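Local coordinates for protein diguanylate cyclase (Pseudomonas aeruginosa, PDB 5M3C) that pairs a GGDEF domain, modelled with guanosine-5'-triphosphate and calcium, with an EAL domain that holds a further calcium ion, in one chain of the diguanylate cyclase family, at residues D349-D354 and R372-L377; G394-L399 and E405-F410. All coordinates share one frame; numbering follows the deposited sequence.

Interaction 1: residues D349-D354 and R372-L377; sequences DILKID and RAIIAL
Ile374 of the helix meets both Leu351 and Ile353 of the strand, and its CG2 methyl is the shared point of contact. CD1 of Leu351 lies 3.6 Å from CG2 of Ile374, the two side chains crossing at about a right angle, while CG1 of Ile353 approaches the same Ile374 CG2 to 3.8 Å. The other branch of Ile374 is used as well: with CG1 beside the backbone N (chi1 -65°) and the chain extended beyond it, CD1 reaches 3.7 Å from CG2 of Ile353. The strand and helix run antiparallel, at 178° between their directions and 9.8 Å between axes, as expected for a beta-alpha-beta crossover in the TIM-barrel-like EAL domain, where helix 365-380 leads on to the adjacent parallel strand 384-387. Ile353 gives its CD1 to Ile375, crossing obliquely to 4.2 Å from that residue's CG1, although the CB of Ile375 points away from the strand. No hydrogen bond joins the two segments. Phe357 and Val385 extend the apolar layer around Ile374 and Ile353, respectively. Lys352, whose CB points away from the helix, forms a salt bridge through NZ with the calcium ligand Glu301.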
loop_
_atom_site.group_PDB
_atom_site.type_symbol
_atom_site.label_atom_id
_atom_site.label_comp_id
_atom_site.label_asym_id
_atom_site.label_seq_id
_atom_site.Cartn_x
_atom_site.Cartn_y
_atom_site.Cartn_z
ATOM N N ASP B 349 6.301 5.579 -21.174
ATOM C CA ASP B 349 5.999 5.695 -22.595
ATOM C C ASP B 349 4.818 4.800 -22.952
ATOM O O ASP B 349 3.990 5.146 -23.800
ATOM C CB ASP B 349 7.219 5.297 -23.428
ATOM C CG ASP B 349 8.423 6.176 -23.158
ATOM O OD1 ASP B 349 8.325 7.403 -23.369
ATOM O OD2 ASP B 349 9.472 5.640 -22.742
ATOM N N ILE B 350 4.743 3.650 -22.288
ATOM C CA ILE B 350 3.750 2.633 -22.607
ATOM C C ILE B 350 2.852 2.343 -21.405
ATOM O O ILE B 350 3.268 2.491 -20.260
ATOM C CB ILE B 350 4.437 1.319 -23.039
ATOM C CG1 ILE B 350 5.457 1.582 -24.153
ATOM C CG2 ILE B 350 3.408 0.286 -23.478
ATOM C CD1 ILE B 350 4.851 2.071 -25.451
ATOM N N LEU B 351 1.620 1.929 -21.682
ATOM C CA LEU B 351 0.663 1.561 -20.643
ATOM C C LEU B 351 0.047 0.214 -21.017
ATOM O O LEU B 351 -0.679 0.110 -22.007
ATOM C CB LEU B 351 -0.423 2.640 -20.524
ATOM C CG LEU B 351 -1.521 2.545 -19.451
ATOM C CD1 LEU B 351 -2.335 1.264 -19.566
ATOM C CD2 LEU B 351 -0.933 2.675 -18.058
ATOM N N LYS B 352 0.334 -0.820 -20.231
ATOM C CA LYS B 352 -0.144 -2.161 -20.561
ATOM C C LYS B 352 -1.390 -2.557 -19.766
ATOM O O LYS B 352 -1.344 -2.708 -18.542
ATOM C CB LYS B 352 0.972 -3.183 -20.346
ATOM C CG LYS B 352 2.296 -2.775 -20.976
ATOM C CD LYS B 352 3.192 -3.974 -21.238
ATOM C CE LYS B 352 2.674 -4.808 -22.401
ATOM N NZ LYS B 352 3.611 -5.903 -22.771
ATOM N N ILE B 353 -2.499 -2.735 -20.479
ATOM C CA ILE B 353 -3.771 -3.090 -19.854
ATOM C C ILE B 353 -3.747 -4.542 -19.391
ATOM O O ILE B 353 -3.485 -5.443 -20.183
ATOM C CB ILE B 353 -4.954 -2.908 -20.824
ATOM C CG1 ILE B 353 -4.910 -1.518 -21.466
ATOM C CG2 ILE B 353 -6.272 -3.126 -20.094
ATOM C CD1 ILE B 353 -6.031 -1.258 -22.451
ATOM N N ASP B 354 -4.033 -4.759 -18.110
ATOM C CA ASP B 354 -4.001 -6.098 -17.517
ATOM C C ASP B 354 -4.856 -7.099 -18.295
ATOM O O ASP B 354 -5.872 -6.738 -18.888
ATOM C CB ASP B 354 -4.472 -6.042 -16.063
ATOM C CG ASP B 354 -4.176 -7.322 -15.302
ATOM O OD1 ASP B 354 -2.983 -7.658 -15.141
ATOM O OD2 ASP B 354 -5.135 -7.986 -14.856
ATOM N N ARG B 372 -12.257 0.665 -21.581
ATOM C CA ARG B 372 -12.590 1.910 -22.261
ATOM C C ARG B 372 -12.060 3.095 -21.450
ATOM O O ARG B 372 -11.623 4.100 -22.007
ATOM C CB ARG B 372 -14.108 2.006 -22.440
ATOM C CG ARG B 372 -14.572 2.657 -23.734
ATOM C CD ARG B 372 -15.870 2.018 -24.215
ATOM N NE ARG B 372 -16.739 1.636 -23.101
ATOM C CZ ARG B 372 -17.670 0.686 -23.161
ATOM N NH1 ARG B 372 -17.869 0.003 -24.283
ATOM N NH2 ARG B 372 -18.403 0.412 -22.089
ATOM N N ALA B 373 -12.090 2.960 -20.128
ATOM C CA ALA B 373 -11.576 3.992 -19.233
ATOM C C ALA B 373 -10.057 4.110 -19.322
ATOM O O ALA B 373 -9.517 5.206 -19.453
ATOM C CB ALA B 373 -11.992 3.693 -17.802
ATOM N N ILE B 374 -9.377 2.973 -19.247
ATOM C CA ILE B 374 -7.921 2.936 -19.290
ATOM C C ILE B 374 -7.377 3.546 -20.578
ATOM O O ILE B 374 -6.371 4.251 -20.554
ATOM C CB ILE B 374 -7.397 1.494 -19.173
ATOM C CG1 ILE B 374 -7.753 0.910 -17.806
ATOM C CG2 ILE B 374 -5.891 1.457 -19.372
ATOM C CD1 ILE B 374 -7.400 -0.554 -17.661
ATOM N N ILE B 375 -8.033 3.264 -21.699
ATOM C CA ILE B 375 -7.615 3.821 -22.983
ATOM C C ILE B 375 -7.719 5.340 -22.939
ATOM O O ILE B 375 -6.765 6.049 -23.270
ATOM C CB ILE B 375 -8.463 3.270 -24.149
ATOM C CG1 ILE B 375 -8.179 1.777 -24.349
ATOM C CG2 ILE B 375 -8.169 4.038 -25.432
ATOM C CD1 ILE B 375 -9.196 1.065 -25.216
ATOM N N ALA B 376 -8.881 5.832 -22.515
ATOM C CA ALA B 376 -9.112 7.268 -22.387
ATOM C C ALA B 376 -8.087 7.892 -21.442
ATOM O O ALA B 376 -7.617 9.010 -21.664
ATOM C CB ALA B 376 -10.525 7.532 -21.884
ATOM N N LEU B 377 -7.742 7.155 -20.391
ATOM C CA LEU B 377 -6.767 7.612 -19.407
ATOM C C LEU B 377 -5.382 7.722 -20.035
ATOM O O LEU B 377 -4.737 8.764 -19.958
ATOM C CB LEU B 377 -6.723 6.648 -18.220
ATOM C CG LEU B 377 -6.277 7.242 -16.881
ATOM C CD1 LEU B 377 -6.273 6.170 -15.803
ATOM C CD2 LEU B 377 -4.907 7.891 -16.989
#

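Interaction 2: residues G394-L399 and E405-F410; sequences GQQSFL and EQIQGF
The CD1 methyl of Ile407 touches both Leu399 and Gln396 on the helix. This contact lies in the TIM-barrel-like EAL domain, where helix 393-401 packs against the start of strand 406-417, the member of the sheet next to strand 192-200. Leu399 approaches obliquely with CD1, 3.5 Å from CD1 of Ile407 and 3.8 Å from its CG1. Gln396 comes in at about a right angle, and its aliphatic part does the touching: CG is 3.6 Å from CD1 of Ile407, and CB is 4.0 Å from the same methyl. With CG of Gln396 anti to the backbone N (chi1 -174°) and the chain extended beyond it, the amide is carried past the methyl, and no hydrogen bond crosses between the segments. Leu399 sits one helical turn after Gln396, which lets the two residues address a single isoleucine. Ala387 touches both Leu399 and Ile407, and Leu199 and Val390 add to the apolar surroundings of Ile407, whose backbone is also hydrogen-bonded to Leu199. At the next residue, the amide of Gln408 donates from NE2 to OE1 of the calcium ligand Glu210 and to OE1 of Gln196.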
loop_
_atom_site.group_PDB
_atom_site.type_symbol
_atom_site.label_atom_id
_atom_site.label_comp_id
_atom_site.label_asym_id
_atom_site.label_seq_id
_atom_site.Cartn_x
_atom_site.Cartn_y
_atom_site.Cartn_z
ATOM N N GLY B 394 -13.179 -11.445 -31.425
ATOM C CA GLY B 394 -14.153 -10.504 -30.884
ATOM C C GLY B 394 -13.495 -9.504 -29.952
ATOM O O GLY B 394 -13.892 -8.340 -29.892
ATOM N N GLN B 395 -12.483 -9.963 -29.220
ATOM C CA GLN B 395 -11.738 -9.098 -28.312
ATOM C C GLN B 395 -10.928 -8.072 -29.095
ATOM O O GLN B 395 -10.903 -6.893 -28.743
ATOM C CB GLN B 395 -10.809 -9.924 -27.419
ATOM C CG GLN B 395 -11.533 -10.774 -26.389
ATOM C CD GLN B 395 -10.604 -11.724 -25.662
ATOM O OE1 GLN B 395 -9.384 -11.633 -25.789
ATOM N NE2 GLN B 395 -11.179 -12.642 -24.894
ATOM N N GLN B 396 -10.268 -8.524 -30.156
ATOM C CA GLN B 396 -9.484 -7.625 -30.996
ATOM C C GLN B 396 -10.387 -6.624 -31.707
ATOM O O GLN B 396 -10.028 -5.456 -31.860
ATOM C CB GLN B 396 -8.667 -8.408 -32.024
ATOM C CG GLN B 396 -7.723 -7.530 -32.834
ATOM C CD GLN B 396 -6.844 -8.321 -33.780
ATOM O OE1 GLN B 396 -6.900 -9.551 -33.820
ATOM N NE2 GLN B 396 -6.023 -7.616 -34.550
ATOM N N SER B 397 -11.555 -7.087 -32.145
ATOM C CA SER B 397 -12.530 -6.205 -32.780
ATOM C C SER B 397 -12.873 -5.060 -31.833
ATOM O O SER B 397 -12.642 -3.891 -32.149
ATOM C CB SER B 397 -13.799 -6.978 -33.156
ATOM O OG SER B 397 -13.532 -7.963 -34.141
ATOM N N PHE B 398 -13.409 -5.408 -30.666
ATOM C CA PHE B 398 -13.768 -4.428 -29.644
ATOM C C PHE B 398 -12.678 -3.375 -29.487
ATOM O O PHE B 398 -12.923 -2.178 -29.643
ATOM C CB PHE B 398 -13.993 -5.132 -28.303
ATOM C CG PHE B 398 -14.346 -4.203 -27.173
ATOM C CD1 PHE B 398 -13.377 -3.405 -26.582
ATOM C CD2 PHE B 398 -15.644 -4.139 -26.689
ATOM C CE1 PHE B 398 -13.700 -2.558 -25.539
ATOM C CE2 PHE B 398 -15.972 -3.294 -25.647
ATOM C CZ PHE B 398 -14.999 -2.502 -25.071
ATOM N N LEU B 399 -11.470 -3.835 -29.182
ATOM C CA LEU B 399 -10.347 -2.944 -28.923
ATOM C C LEU B 399 -10.136 -1.930 -30.045
ATOM O O LEU B 399 -9.640 -0.829 -29.803
ATOM C CB LEU B 399 -9.068 -3.757 -28.701
ATOM C CG LEU B 399 -9.024 -4.554 -27.394
ATOM C CD1 LEU B 399 -7.908 -5.586 -27.418
ATOM C CD2 LEU B 399 -8.872 -3.630 -26.195
ATOM N N GLU B 405 -4.749 1.495 -29.240
ATOM C CA GLU B 405 -3.673 1.682 -30.212
ATOM C C GLU B 405 -2.990 0.373 -30.611
ATOM O O GLU B 405 -2.967 0.009 -31.790
ATOM C CB GLU B 405 -2.632 2.661 -29.658
ATOM C CG GLU B 405 -1.554 3.057 -30.658
ATOM C CD GLU B 405 -0.602 4.103 -30.109
ATOM O OE1 GLU B 405 0.431 4.367 -30.760
ATOM O OE2 GLU B 405 -0.882 4.658 -29.024
ATOM N N GLN B 406 -2.428 -0.327 -29.632
ATOM C CA GLN B 406 -1.659 -1.535 -29.906
ATOM C C GLN B 406 -2.297 -2.759 -29.274
ATOM O O GLN B 406 -3.312 -2.658 -28.589
ATOM C CB GLN B 406 -0.228 -1.377 -29.401
ATOM C CG GLN B 406 0.558 -0.314 -30.144
ATOM C CD GLN B 406 1.932 -0.094 -29.551
ATOM O OE1 GLN B 406 2.363 -0.832 -28.665
ATOM N NE2 GLN B 406 2.629 0.928 -30.034
ATOM N N ILE B 407 -1.692 -3.918 -29.514
ATOM C CA ILE B 407 -2.252 -5.177 -29.052
ATOM C C ILE B 407 -1.188 -6.270 -28.962
ATOM O O ILE B 407 -0.164 -6.228 -29.659
ATOM C CB ILE B 407 -3.394 -5.643 -29.978
ATOM C CG1 ILE B 407 -4.584 -6.098 -29.139
ATOM C CG2 ILE B 407 -2.917 -6.738 -30.928
ATOM C CD1 ILE B 407 -5.754 -6.604 -29.953
ATOM N N GLN B 408 -1.452 -7.250 -28.100
ATOM C CA GLN B 408 -0.526 -8.347 -27.853
ATOM C C GLN B 408 -1.262 -9.570 -27.307
ATOM O O GLN B 408 -2.080 -9.457 -26.389
ATOM C CB GLN B 408 0.549 -7.900 -26.861
ATOM C CG GLN B 408 1.528 -8.993 -26.464
ATOM C CD GLN B 408 2.640 -8.488 -25.564
ATOM O OE1 GLN B 408 2.705 -7.301 -25.238
ATOM N NE2 GLN B 408 3.528 -9.390 -25.161
ATOM N N GLY B 409 -0.974 -10.740 -27.876
ATOM C CA GLY B 409 -1.568 -11.983 -27.391
ATOM C C GLY B 409 -1.657 -13.111 -28.404
ATOM O O GLY B 409 -1.206 -12.988 -29.546
ATOM N N PHE B 410 -2.263 -14.213 -27.968
ATOM C CA PHE B 410 -2.406 -15.413 -28.788
ATOM C C PHE B 410 -3.074 -15.115 -30.129
ATOM O O PHE B 410 -2.681 -15.666 -31.158
ATOM C CB PHE B 410 -3.209 -16.478 -28.035
#

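Both contacts are buried, apolar helix-on-strand packings in the EAL domain, on strands of the same sheet, with centres about 13 Å apart. Interaction 1 is purely branched aliphatic, whereas interaction 2 includes the methylenes of the partly exposed Gln396. Their strands also meet through polar groups: Lys352 NZ lies 3.0 Å from Gln408 OE1, a probable hydrogen bond beside the calcium ligands. The helices meet as well, where Arg372 NH1 packs 3.9 Å from CZ of Phe398. Only interaction 1 is near the dimer partner, with Ala373 and Ala376 packing on Ser380 of the second subunit; no other chain of the assembly touches segments 394-399 and 405-410.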